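Local coordinates for VC0179-like protein (Escherichia coli, PDB 4XJ6) that probably makes cyclic GMP-AMP from ATP and GTP, as a bacterial homologue of cyclic GMP-AMP synthase and a magnesium-dependent nucleotidyltransferase, at residues Phe5-Tyr8 with Tyr9-Met13; Val397-Ala400 with Leu401-Thr404. All coordinates share one frame; numbering follows the deposited sequence.

Contact 1 (Phe5-Tyr8 with Tyr9-Met13)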
loop_
_atom_site.group_PDB
_atom_site.type_symbol
_atom_site.label_atom_id
_atom_site.label_comp_id
_atom_site.label_asym_id
_atom_site.label_seq_id
_atom_site.Cartn_x
_atom_site.Cartn_y
_atom_site.Cartn_z
ATOM N N PHE A 5 -17.841 18.930 -16.178
ATOM C CA PHE A 5 -16.759 18.938 -15.197
ATOM C C PHE A 5 -15.462 18.332 -15.733
ATOM O O PHE A 5 -14.547 18.045 -14.962
ATOM C CB PHE A 5 -17.191 18.195 -13.926
ATOM C CG PHE A 5 -18.167 18.959 -13.077
ATOM C CD1 PHE A 5 -17.720 19.923 -12.189
ATOM C CD2 PHE A 5 -19.528 18.712 -13.161
ATOM C CE1 PHE A 5 -18.612 20.630 -11.405
ATOM C CE2 PHE A 5 -20.424 19.417 -12.377
ATOM C CZ PHE A 5 -19.963 20.377 -11.498
ATOM N N ASN A 6 -15.381 18.147 -17.048
ATOM C CA ASN A 6 -14.205 17.540 -17.669
ATOM C C ASN A 6 -12.908 18.302 -17.393
ATOM O O ASN A 6 -11.849 17.697 -17.207
ATOM C CB ASN A 6 -14.413 17.412 -19.178
ATOM C CG ASN A 6 -15.327 16.258 -19.542
ATOM O OD1 ASN A 6 -15.391 15.254 -18.834
ATOM N ND2 ASN A 6 -16.039 16.396 -20.656
ATOM N N ASN A 7 -12.996 19.627 -17.365
ATOM C CA ASN A 7 -11.838 20.459 -17.053
ATOM C C ASN A 7 -11.584 20.544 -15.550
ATOM O O ASN A 7 -10.441 20.685 -15.119
ATOM C CB ASN A 7 -12.004 21.861 -17.643
ATOM C CG ASN A 7 -11.468 21.961 -19.061
ATOM O OD1 ASN A 7 -10.278 22.195 -19.273
ATOM N ND2 ASN A 7 -12.346 21.778 -20.039
ATOM N N TYR A 8 -12.652 20.464 -14.761
ATOM C CA TYR A 8 -12.527 20.365 -13.312
ATOM C C TYR A 8 -11.661 19.162 -12.972
ATOM O O TYR A 8 -10.790 19.228 -12.107
ATOM C CB TYR A 8 -13.908 20.243 -12.657
ATOM C CG TYR A 8 -13.886 19.811 -11.202
ATOM C CD1 TYR A 8 -13.860 20.748 -10.177
ATOM C CD2 TYR A 8 -13.904 18.464 -10.855
ATOM C CE1 TYR A 8 -13.844 20.358 -8.849
ATOM C CE2 TYR A 8 -13.884 18.064 -9.530
ATOM C CZ TYR A 8 -13.856 19.018 -8.531
ATOM O OH TYR A 8 -13.841 18.631 -7.210
ATOM N N TYR A 9 -11.901 18.066 -13.684
ATOM C CA TYR A 9 -11.210 16.808 -13.431
ATOM C C TYR A 9 -9.776 16.774 -13.963
ATOM O O TYR A 9 -8.859 16.340 -13.261
ATOM C CB TYR A 9 -11.996 15.641 -14.045
ATOM C CG TYR A 9 -13.232 15.231 -13.268
ATOM C CD1 TYR A 9 -13.137 14.795 -11.952
ATOM C CD2 TYR A 9 -14.487 15.246 -13.863
ATOM C CE1 TYR A 9 -14.257 14.409 -11.245
ATOM C CE2 TYR A 9 -15.617 14.862 -13.162
ATOM C CZ TYR A 9 -15.495 14.443 -11.853
ATOM O OH TYR A 9 -16.606 14.056 -11.141
ATOM N N SER A 10 -9.581 17.231 -15.196
ATOM C CA SER A 10 -8.364 16.903 -15.934
ATOM C C SER A 10 -7.499 18.076 -16.400
ATOM O O SER A 10 -6.480 17.853 -17.054
ATOM C CB SER A 10 -8.735 16.068 -17.158
ATOM O OG SER A 10 -9.537 16.828 -18.042
ATOM N N HIS A 11 -7.886 19.308 -16.086
ATOM C CA HIS A 11 -7.110 20.458 -16.547
ATOM C C HIS A 11 -5.732 20.475 -15.893
ATOM O O HIS A 11 -5.599 20.179 -14.707
ATOM C CB HIS A 11 -7.843 21.768 -16.257
ATOM C CG HIS A 11 -7.329 22.935 -17.043
ATOM N ND1 HIS A 11 -6.622 23.968 -16.467
ATOM C CD2 HIS A 11 -7.415 23.227 -18.361
ATOM C CE1 HIS A 11 -6.297 24.849 -17.396
ATOM N NE2 HIS A 11 -6.766 24.423 -18.555
ATOM N N ASN A 12 -4.707 20.807 -16.670
ATOM C CA ASN A 12 -3.347 20.834 -16.148
ATOM C C ASN A 12 -3.164 21.889 -15.061
ATOM O O ASN A 12 -3.812 22.936 -15.081
ATOM C CB ASN A 12 -2.346 21.061 -17.286
ATOM C CG ASN A 12 -2.742 22.207 -18.199
ATOM O OD1 ASN A 12 -3.624 23.003 -17.875
ATOM N ND2 ASN A 12 -2.087 22.297 -19.349
ATOM N N MET A 13 -2.298 21.576 -14.101
ATOM C CA MET A 13 -1.920 22.479 -13.009
ATOM C C MET A 13 -3.052 22.833 -12.035
ATOM O O MET A 13 -2.833 22.845 -10.824
ATOM C CB MET A 13 -1.305 23.764 -13.576
ATOM C CG MET A 13 0.029 23.545 -14.272
ATOM S SD MET A 13 1.235 22.704 -13.222
ATOM C CE MET A 13 1.487 23.921 -11.932
#
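Tyr-8 sets the edge of its ring over one face of Tyr-9, a T-shaped pair within the short N-terminal helix 6-10. The planes stand 82° apart and the centroids 5.3 Å; Tyr-8 CD2 lies above the Tyr-9 face, displaced toward its rim, and meets Tyr-9 CD1 at 3.9 Å. Different first torsions put the rings together: CG of Tyr-8 is anti to its own N (chi1 166°), whereas CG of Tyr-9 lies beside its N (chi1 -76°) and swings back along the helix. There Tyr-9 CE2 rests against Phe-5 CB at 3.8 Å. Both tyrosines are buried: Tyr-9 stacks on Phe-281, and Tyr-8 packs on helix 382-393, where its OH bonds to Asn-390 OD1.

The backbone gives the helical evidence. Phe-5, at the N-cap position, accepts a bond at its O from Tyr-9 N (2.9 Å), and His-11 N reaches Asn-7 O at 3.1 Å just as the chain leaves helical geometry. Near that end, Asn-7 OD1 comes within 3.2 Å of His-11 CD2, the amide and imidazole planes being oblique to each other. Ser-10 completes the last turn by folding its hydroxyl back: Asn-6 O is gripped twice, by Ser-10 N at 3.1 Å and Ser-10 OG at 2.6 Å, the two donors arriving from opposite faces of the carbonyl plane.

Contact 2 (Val397-Ala400 with Leu401-Thr404)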
loop_
_atom_site.group_PDB
_atom_site.type_symbol
_atom_site.label_atom_id
_atom_site.label_comp_id
_atom_site.label_asym_id
_atom_site.label_seq_id
_atom_site.Cartn_x
_atom_site.Cartn_y
_atom_site.Cartn_z
ATOM N N VAL A 397 -9.541 21.500 -5.970
ATOM C CA VAL A 397 -9.738 22.403 -7.092
ATOM C C VAL A 397 -10.511 23.613 -6.599
ATOM O O VAL A 397 -11.558 23.472 -5.970
ATOM C CB VAL A 397 -10.498 21.732 -8.251
ATOM C CG1 VAL A 397 -10.787 22.737 -9.368
ATOM C CG2 VAL A 397 -9.709 20.550 -8.770
ATOM N N THR A 398 -9.993 24.803 -6.878
ATOM C CA THR A 398 -10.587 26.025 -6.359
ATOM C C THR A 398 -10.999 26.960 -7.488
ATOM O O THR A 398 -11.663 27.974 -7.261
ATOM C CB THR A 398 -9.616 26.754 -5.419
ATOM O OG1 THR A 398 -8.370 26.968 -6.093
ATOM C CG2 THR A 398 -9.369 25.931 -4.164
ATOM N N ASN A 399 -10.604 26.605 -8.705
ATOM C CA ASN A 399 -10.900 27.418 -9.876
ATOM C C ASN A 399 -12.254 27.066 -10.493
ATOM O O ASN A 399 -12.371 26.119 -11.274
ATOM C CB ASN A 399 -9.786 27.262 -10.912
ATOM C CG ASN A 399 -9.894 28.269 -12.042
ATOM O OD1 ASN A 399 -10.762 29.141 -12.032
ATOM N ND2 ASN A 399 -9.001 28.158 -13.020
ATOM N N ALA A 400 -13.271 27.850 -10.145
ATOM C CA ALA A 400 -14.626 27.629 -10.641
ATOM C C ALA A 400 -14.712 27.833 -12.150
ATOM O O ALA A 400 -15.606 27.299 -12.803
ATOM C CB ALA A 400 -15.606 28.547 -9.923
ATOM N N LEU A 401 -13.769 28.593 -12.702
ATOM C CA LEU A 401 -13.760 28.889 -14.135
ATOM C C LEU A 401 -13.470 27.658 -14.990
ATOM O O LEU A 401 -13.601 27.701 -16.214
ATOM C CB LEU A 401 -12.734 29.981 -14.448
ATOM C CG LEU A 401 -13.034 31.369 -13.883
ATOM C CD1 LEU A 401 -12.032 32.391 -14.403
ATOM C CD2 LEU A 401 -14.461 31.792 -14.208
ATOM N N LEU A 402 -13.071 26.568 -14.345
ATOM C CA LEU A 402 -12.843 25.308 -15.040
ATOM C C LEU A 402 -14.173 24.653 -15.401
ATOM O O LEU A 402 -14.258 23.884 -16.359
ATOM C CB LEU A 402 -12.011 24.362 -14.179
ATOM C CG LEU A 402 -10.587 24.801 -13.849
ATOM C CD1 LEU A 402 -9.934 23.805 -12.902
ATOM C CD2 LEU A 402 -9.768 24.952 -15.123
ATOM N N ILE A 403 -15.205 24.961 -14.620
ATOM C CA ILE A 403 -16.539 24.425 -14.850
ATOM C C ILE A 403 -17.190 25.110 -16.041
ATOM O O ILE A 403 -17.333 26.328 -16.062
ATOM C CB ILE A 403 -17.424 24.596 -13.607
ATOM C CG1 ILE A 403 -16.794 23.885 -12.406
ATOM C CG2 ILE A 403 -18.822 24.065 -13.865
ATOM C CD1 ILE A 403 -17.535 24.111 -11.115
ATOM N N THR A 404 -17.575 24.325 -17.039
ATOM C CA THR A 404 -18.157 24.888 -18.253
ATOM C C THR A 404 -19.542 24.316 -18.530
ATOM O O THR A 404 -19.821 23.160 -18.208
ATOM C CB THR A 404 -17.258 24.635 -19.476
ATOM O OG1 THR A 404 -17.034 23.227 -19.617
ATOM C CG2 THR A 404 -15.922 25.340 -19.299
#
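Asn-399 turns its side-chain amide onto the backbone ahead of it, and the hydrogen bonds of this turn, in the loop between helix 382-393 and strand 404-405, start there. Its OD1 accepts from Leu-401 N at 3.1 Å, two residues on, which defines an Asx turn; the extended first torsion (chi1 -169°) carries the amide forward to that N-H. Two i to i+3 bonds follow, Leu-402 N to Asn-399 O at 3.2 Å and Ile-403 N to Ala-400 O at 3.0 Å, the signature of a short 3-10 turn. In all three, the donor sits above the carbonyl plane, by just over 50°, although the Leu-402 bond is fairly straight at its hydrogen (163°).

Packing contacts lie beside these bonds. Leu-402 lays its isobutyl group across the Asn-399 amide at about a right angle, with CG 3.8 Å from Asn-399 ND2, and its CD1 makes an apolar contact with Val-397 CG1 at 3.8 Å. Ala-400 and Ile-403 pack on helix 382-393.

Asn-399 thus serves the turn with both of its carbonyl oxygens. The three short-range bonds give the turn its shape, while the buried Val-397, Leu-402 and Ile-403 contribute packing; their relative weight is not settled by the geometry.

Contact 1 comes at the N-terminus and contact 2 almost at the C-terminus, yet their centres are only about 8 Å apart, so the fold brings the chain's two ends together. The two touch directly: Phe-5 CE1 lies 3.7 Å from Ile-403 CD1, and Tyr-8 CE1 is 3.7 Å from Val-397 CB. Strand 3-4, just before contact 1, pairs antiparallel with strand 404-405, which begins at the last residue of contact 2. Both contacts pack on helix 382-393, and the Asn-390 that holds Tyr-8 also bonds Val-397 O through ND2. With their centres about 27 and 32 Å from the centre of the chain, the two contacts form a peripheral junction joining the N-terminal helix to the C-terminal domain, away from the bound nucleotides.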